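HcgB (Methanococcus maripaludis, PDB 5D5P) is a guanylyltransferase that probably attaches a guanylyl group to the pyridinol precursor during biosynthesis of the iron-guanylylpyridinol cofactor of [Fe]-hydrogenase. Local coordinates at residues V52-I57 with A63-L68. Residues are numbered along the deposited sequence; the frame is centred on the assembly and turned at random.
Sequences VVSDII and ANISML
Ile65 CD1 meets the flat Ser54 peptide at its oxygen, Ser54 O, 3.8 Å away, instead of lying over a face of the group. The contact is a compact example of a helix lying against a strand of its own beta-alpha-beta unit, here strand 39-43, helix 47-57 and strand 64-67 in a protein of the Maf clan. Helix and strand approach most closely at Ser54 and Ile65, whose CA atoms are 6.5 Å apart. Ile65 does most of the bridging: its chain is extended at the second torsion (chi2 174°), which carries CD1 out between the two helix residues. Ile65 CD1 packs 3.9 Å from Ile57 CG2, the two isoleucines running aslant. The end of the Ile57 side chain leads away from the strand, and Ile57 also packs on Ile99 of the central strand 97-103, while Ile65 also packs on Phe50, one helix turn before Ser54, and on Val42. Burial is modest, 146 Å² in all. Ser54 O is hydrogen-bonded by Ser58 OG, and Ile65 CD1 packs against the same oxygen. Beside it, the Ser54 hydroxyl is carried toward Ile65 by a first torsion that sets OG anti to the backbone N (chi1 179°), and Ser54 OG rests 3.8 Å from Ile65 CD1 and 4.1 Å from Ile65 CG2.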
# COMPACT_ATOMS: atom_id res chain seq x y z
N VAL A 52 19.57 7.76 -3.12
CA VAL A 52 19.19 6.41 -3.53
C VAL A 52 18.10 6.49 -4.61
O VAL A 52 18.19 5.82 -5.63
CB VAL A 52 18.67 5.56 -2.33
CG1 VAL A 52 18.07 4.24 -2.83
CG2 VAL A 52 19.79 5.30 -1.35
N VAL A 53 17.07 7.31 -4.39
CA VAL A 53 15.95 7.37 -5.33
C VAL A 53 16.38 8.02 -6.64
O VAL A 53 16.10 7.51 -7.71
CB VAL A 53 14.76 8.15 -4.73
CG1 VAL A 53 13.68 8.39 -5.76
CG2 VAL A 53 14.17 7.36 -3.54
N SER A 54 17.09 9.13 -6.53
CA SER A 54 17.49 9.91 -7.69
C SER A 54 18.39 9.09 -8.61
O SER A 54 18.24 9.13 -9.84
CB SER A 54 18.19 11.20 -7.24
OG SER A 54 18.61 11.96 -8.36
N ASP A 55 19.32 8.33 -8.04
CA ASP A 55 20.22 7.54 -8.86
C ASP A 55 19.47 6.51 -9.69
O ASP A 55 19.83 6.25 -10.83
CB ASP A 55 21.28 6.85 -8.00
CG ASP A 55 22.35 7.82 -7.51
OD1 ASP A 55 22.40 8.96 -8.01
OD2 ASP A 55 23.13 7.44 -6.61
N ILE A 56 18.40 5.95 -9.14
CA ILE A 56 17.64 4.94 -9.88
C ILE A 56 16.77 5.59 -10.94
O ILE A 56 16.75 5.17 -12.08
CB ILE A 56 16.74 4.10 -8.94
CG1 ILE A 56 17.61 3.15 -8.12
CG2 ILE A 56 15.71 3.31 -9.74
CD1 ILE A 56 16.89 2.57 -6.92
N ILE A 57 16.03 6.62 -10.54
CA ILE A 57 15.08 7.27 -11.44
C ILE A 57 15.80 7.96 -12.59
O ILE A 57 15.25 8.09 -13.69
CB ILE A 57 14.21 8.26 -10.68
CG1 ILE A 57 13.37 7.51 -9.65
CG2 ILE A 57 13.31 9.04 -11.61
CD1 ILE A 57 12.46 6.45 -10.26
N ALA A 63 14.79 13.69 -16.54
CA ALA A 63 14.04 14.61 -15.71
C ALA A 63 14.90 15.44 -14.77
O ALA A 63 15.99 15.02 -14.39
CB ALA A 63 13.01 13.85 -14.90
N ASN A 64 14.41 16.62 -14.42
CA ASN A 64 14.94 17.33 -13.26
C ASN A 64 14.40 16.60 -12.05
O ASN A 64 13.19 16.51 -11.91
CB ASN A 64 14.49 18.80 -13.25
CG ASN A 64 14.80 19.51 -14.54
OD1 ASN A 64 15.85 19.31 -15.15
ND2 ASN A 64 13.87 20.35 -14.98
N ILE A 65 15.26 16.13 -11.14
CA ILE A 65 14.75 15.40 -9.96
C ILE A 65 15.07 16.23 -8.74
O ILE A 65 16.20 16.63 -8.56
CB ILE A 65 15.39 13.99 -9.80
CG1 ILE A 65 15.21 13.18 -11.09
CG2 ILE A 65 14.76 13.27 -8.64
CD1 ILE A 65 15.94 11.84 -11.06
N SER A 66 14.07 16.48 -7.90
CA SER A 66 14.25 17.43 -6.80
C SER A 66 13.73 16.87 -5.49
O SER A 66 12.81 16.07 -5.51
CB SER A 66 13.49 18.73 -7.11
OG SER A 66 13.94 19.29 -8.32
N MET A 67 14.31 17.30 -4.36
CA MET A 67 13.68 16.96 -3.07
C MET A 67 12.54 17.92 -2.84
O MET A 67 12.60 19.07 -3.22
CB MET A 67 14.64 17.08 -1.87
CG MET A 67 15.57 15.92 -1.62
SD MET A 67 16.47 16.10 -0.05
CE MET A 67 17.31 17.65 -0.36
N LEU A 68 11.56 17.49 -2.07
CA LEU A 68 10.48 18.36 -1.65
C LEU A 68 10.99 19.28 -0.57
O LEU A 68 11.57 18.82 0.41
CB LEU A 68 9.31 17.53 -1.14
CG LEU A 68 8.05 18.26 -0.65
CD1 LEU A 68 7.38 18.99 -1.79
CD2 LEU A 68 7.12 17.26 -0.05